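Local coordinates for DUF3299 domain-containing protein (Pseudomonas aeruginosa, PDB 4HSP), which is of unknown function but belongs to the DUF3299 family, is probably exported and packs here as a two-fold symmetric pair, at the interface of chains A and B. Coordinates in Å, arbitrary orientation; residue numbers count along the deposited sequence, not the author numbering. Chains: chain A/B, hypothetical protein.

The interface of chains A and B. Residues chain A 62, 112-114, 145, 147; chain B 23, 83-84, 88-89.
B:His88 reaches between the aromatic and proline side chains of chain A and is the residue of this patch that buries most surface, 88 Å². The patch is one part of a two-fold symmetric interface between identical chains, so its twin recurs with the chains exchanged; the pairing may or may not be the biological one.

Van der Waals packing dominates. CE1 and NE2 of the B:His88 imidazole lie alongside the CD2–CE2 side of the A:Tyr112 ring, CE1 lying 3.6 Å from CD2 of the tyrosine, and the two side chains cross at about a right angle. Over one imidazole face sits A:Gln113 CA, close to the ring centre, while CB of the histidine rests 3.7 Å from A:Pro114 CD. The other flank of that proline takes B:Leu23, whose CD2 approaches A:Pro114 CB and also lies above the rim of the A:Tyr145 ring. B:Val89 touches the same tyrosine through CG1, 4.0 Å from CE1. The backbone carbonyl carbon of B:Val89 lies over the face of the A:Tyr147 ring, 3.9 Å from the centroid.

Direct polar bonds across the patch are absent. Instead, a water joins two backbone carbonyls, 2.7 Å from A:Tyr145 O and 2.8 Å from B:His88 O, and thereby gives the two carbonyl oxygens a shared partner.

With CG of B:Tyr83 anti to its backbone N (chi1 173°), A:Tyr112 O lies in the ring plane at its edge, though the closeness of this approach is doubtful. A:Tyr62 presents its rim to this same oxygen within chain A, and its phenol OH stands 3.7 Å from B:Tyr83 O, too far for a hydrogen bond.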
ATOM      1  N   TYR A  62      -1.227  10.203  10.911  1.00 46.44           N
ATOM      2  CA  TYR A  62      -0.755   8.988  10.268  1.00 46.17           C
ATOM      3  C   TYR A  62       0.128   8.215  11.229  1.00 49.88           C
ATOM      4  O   TYR A  62       0.771   8.803  12.096  1.00 48.70           O
ATOM      5  CB  TYR A  62      -0.008   9.351   8.954  1.00 45.82           C
ATOM      6  CG  TYR A  62      -0.980   9.698   7.847  1.00 44.78           C
ATOM      7  CD1 TYR A  62      -1.536   8.703   7.048  1.00 47.22           C
ATOM      8  CD2 TYR A  62      -1.434  11.009   7.672  1.00 43.89           C
ATOM      9  CE1 TYR A  62      -2.448   9.011   6.040  1.00 47.72           C
ATOM     10  CE2 TYR A  62      -2.332  11.331   6.651  1.00 44.02           C
ATOM     11  CZ  TYR A  62      -2.838  10.324   5.841  1.00 50.61           C
ATOM     12  OH  TYR A  62      -3.762  10.588   4.863  1.00 52.62           O
ATOM     13  N   TYR A 112      -2.284   2.989   5.697  1.00 63.80           N
ATOM     14  CA  TYR A 112      -2.241   3.851   4.501  1.00 62.43           C
ATOM     15  C   TYR A 112      -3.198   5.026   4.695  1.00 64.72           C
ATOM     16  O   TYR A 112      -3.162   6.002   3.953  1.00 64.44           O
ATOM     17  CB  TYR A 112      -2.643   3.018   3.242  1.00 66.05           C
ATOM     18  CG  TYR A 112      -4.050   2.439   3.328  1.00 70.80           C
ATOM     19  CD1 TYR A 112      -4.305   1.273   4.050  1.00 74.27           C
ATOM     20  CD2 TYR A 112      -5.141   3.111   2.774  1.00 71.79           C
ATOM     21  CE1 TYR A 112      -5.606   0.794   4.221  1.00 76.80           C
ATOM     22  CE2 TYR A 112      -6.445   2.629   2.926  1.00 73.95           C
ATOM     23  CZ  TYR A 112      -6.673   1.472   3.655  1.00 84.12           C
ATOM     24  OH  TYR A 112      -7.948   0.972   3.802  1.00 89.47           O
ATOM     25  N   GLN A 113      -4.097   4.899   5.671  1.00 61.45           N
ATOM     26  CA  GLN A 113      -5.140   5.885   5.963  1.00 59.33           C
ATOM     27  C   GLN A 113      -4.830   6.643   7.243  1.00 59.18           C
ATOM     28  O   GLN A 113      -4.061   6.126   8.078  1.00 56.65           O
ATOM     29  CB  GLN A 113      -6.507   5.170   6.077  1.00 61.89           C
ATOM     30  CG  GLN A 113      -6.694   4.351   7.342  1.00 70.22           C
ATOM     31  CD  GLN A 113      -7.751   3.308   7.182  1.00 78.60           C
ATOM     32  OE1 GLN A 113      -8.926   3.590   6.941  1.00 76.88           O
ATOM     33  NE2 GLN A 113      -7.345   2.075   7.321  1.00 70.52           N
ATOM     34  N   PRO A 114      -5.428   7.855   7.431  1.00 52.91           N
ATOM     35  CA  PRO A 114      -5.234   8.546   8.703  1.00 50.15           C
ATOM     36  C   PRO A 114      -6.164   7.955   9.753  1.00 53.29           C
ATOM     37  O   PRO A 114      -7.136   7.256   9.424  1.00 54.18           O
ATOM     38  CB  PRO A 114      -5.569  10.005   8.372  1.00 50.32           C
ATOM     39  CG  PRO A 114      -6.416   9.957   7.155  1.00 55.31           C
ATOM     40  CD  PRO A 114      -6.413   8.573   6.589  1.00 53.04           C
ATOM     41  N   TYR A 145      -9.856   7.687  10.419  1.00 55.60           N
ATOM     42  CA  TYR A 145     -10.357   9.025  10.102  1.00 54.64           C
ATOM     43  C   TYR A 145     -11.393   8.848   9.011  1.00 63.37           C
ATOM     44  O   TYR A 145     -11.077   8.365   7.917  1.00 63.69           O
ATOM     45  CB  TYR A 145      -9.191   9.923   9.655  1.00 52.75           C
ATOM     46  CG  TYR A 145      -9.525  11.373   9.396  1.00 53.14           C
ATOM     47  CD1 TYR A 145     -10.007  11.789   8.153  1.00 54.31           C
ATOM     48  CD2 TYR A 145      -9.223  12.355  10.336  1.00 53.25           C
ATOM     49  CE1 TYR A 145     -10.261  13.134   7.888  1.00 51.46           C
ATOM     50  CE2 TYR A 145      -9.443  13.708  10.069  1.00 52.54           C
ATOM     51  CZ  TYR A 145      -9.976  14.090   8.850  1.00 55.85           C
ATOM     52  OH  TYR A 145     -10.175  15.420   8.596  1.00 53.77           O
ATOM     53  N   TYR A 147     -13.932  10.005   6.219  1.00 66.37           N
ATOM     54  CA  TYR A 147     -14.207  11.020   5.216  1.00 65.83           C
ATOM     55  C   TYR A 147     -14.632  10.348   3.922  1.00 73.51           C
ATOM     56  O   TYR A 147     -13.915   9.478   3.426  1.00 73.80           O
ATOM     57  CB  TYR A 147     -13.006  11.989   4.986  1.00 63.59           C
ATOM     58  CG  TYR A 147     -13.164  12.821   3.735  1.00 61.51           C
ATOM     59  CD1 TYR A 147     -14.013  13.927   3.712  1.00 62.35           C
ATOM     60  CD2 TYR A 147     -12.560  12.439   2.541  1.00 61.79           C
ATOM     61  CE1 TYR A 147     -14.227  14.649   2.540  1.00 62.28           C
ATOM     62  CE2 TYR A 147     -12.763  13.153   1.364  1.00 62.73           C
ATOM     63  CZ  TYR A 147     -13.585  14.271   1.371  1.00 69.51           C
ATOM     64  OH  TYR A 147     -13.753  14.999   0.214  1.00 69.79           O
TER
ATOM     65  N   LEU B  23      -5.354  17.992   7.418  1.00 48.32           N
ATOM     66  CA  LEU B  23      -6.199  17.102   8.213  1.00 47.34           C
ATOM     67  C   LEU B  23      -7.285  17.914   8.883  1.00 51.66           C
ATOM     68  O   LEU B  23      -7.063  18.378  10.006  1.00 51.97           O
ATOM     69  CB  LEU B  23      -5.393  16.352   9.279  1.00 47.98           C
ATOM     70  CG  LEU B  23      -4.661  15.108   8.857  1.00 52.43           C
ATOM     71  CD1 LEU B  23      -3.593  14.786   9.865  1.00 52.77           C
ATOM     72  CD2 LEU B  23      -5.643  13.933   8.666  1.00 51.41           C
ATOM     73  N   TYR B  83      -0.199  13.134   0.618  1.00 53.14           N
ATOM     74  CA  TYR B  83      -0.771  11.845   0.329  1.00 55.93           C
ATOM     75  C   TYR B  83      -2.193  11.804   0.862  1.00 60.99           C
ATOM     76  O   TYR B  83      -2.472  12.340   1.931  1.00 59.64           O
ATOM     77  CB  TYR B  83       0.105  10.744   0.946  1.00 60.07           C
ATOM     78  CG  TYR B  83      -0.485   9.358   0.842  1.00 67.02           C
ATOM     79  CD1 TYR B  83      -0.273   8.571  -0.283  1.00 70.86           C
ATOM     80  CD2 TYR B  83      -1.292   8.844   1.858  1.00 69.67           C
ATOM     81  CE1 TYR B  83      -0.850   7.304  -0.402  1.00 75.26           C
ATOM     82  CE2 TYR B  83      -1.883   7.589   1.746  1.00 72.77           C
ATOM     83  CZ  TYR B  83      -1.656   6.817   0.618  1.00 85.22           C
ATOM     84  OH  TYR B  83      -2.210   5.556   0.535  1.00 93.13           O
ATOM     85  N   GLY B  84      -3.068  11.161   0.111  1.00 61.15           N
ATOM     86  CA  GLY B  84      -4.460  10.974   0.499  1.00 62.32           C
ATOM     87  C   GLY B  84      -5.423  12.040   0.022  1.00 66.83           C
ATOM     88  O   GLY B  84      -6.638  11.840   0.114  1.00 67.13           O
ATOM     89  N   HIS B  88      -8.666  10.247   1.166  1.00 62.61           N
ATOM     90  CA  HIS B  88      -8.772  10.066   2.610  1.00 62.76           C
ATOM     91  C   HIS B  88      -9.137  11.356   3.342  1.00 61.66           C
ATOM     92  O   HIS B  88      -9.733  11.300   4.413  1.00 61.80           O
ATOM     93  CB  HIS B  88      -7.472   9.470   3.168  1.00 65.11           C
ATOM     94  CG  HIS B  88      -7.200   8.078   2.667  1.00 71.34           C
ATOM     95  ND1 HIS B  88      -5.954   7.717   2.171  1.00 73.79           N
ATOM     96  CD2 HIS B  88      -8.026   7.007   2.594  1.00 75.61           C
ATOM     97  CE1 HIS B  88      -6.065   6.449   1.820  1.00 75.33           C
ATOM     98  NE2 HIS B  88      -7.299   5.984   2.046  1.00 76.82           N
ATOM     99  N   VAL B  89      -8.814  12.501   2.752  1.00 54.88           N
ATOM    100  CA  VAL B  89      -9.126  13.834   3.264  1.00 53.38           C
ATOM    101  C   VAL B  89      -9.702  14.652   2.110  1.00 56.46           C
ATOM    102  O   VAL B  89      -9.442  14.292   0.958  1.00 56.08           O
ATOM    103  CB  VAL B  89      -7.869  14.543   3.877  1.00 55.64           C
ATOM    104  CG1 VAL B  89      -7.450  13.922   5.218  1.00 55.69           C
ATOM    105  CG2 VAL B  89      -6.706  14.580   2.887  1.00 54.31           C
TER
HETATM  106  O   HOH W   1     -10.481   8.765   5.279  1.00 58.38           O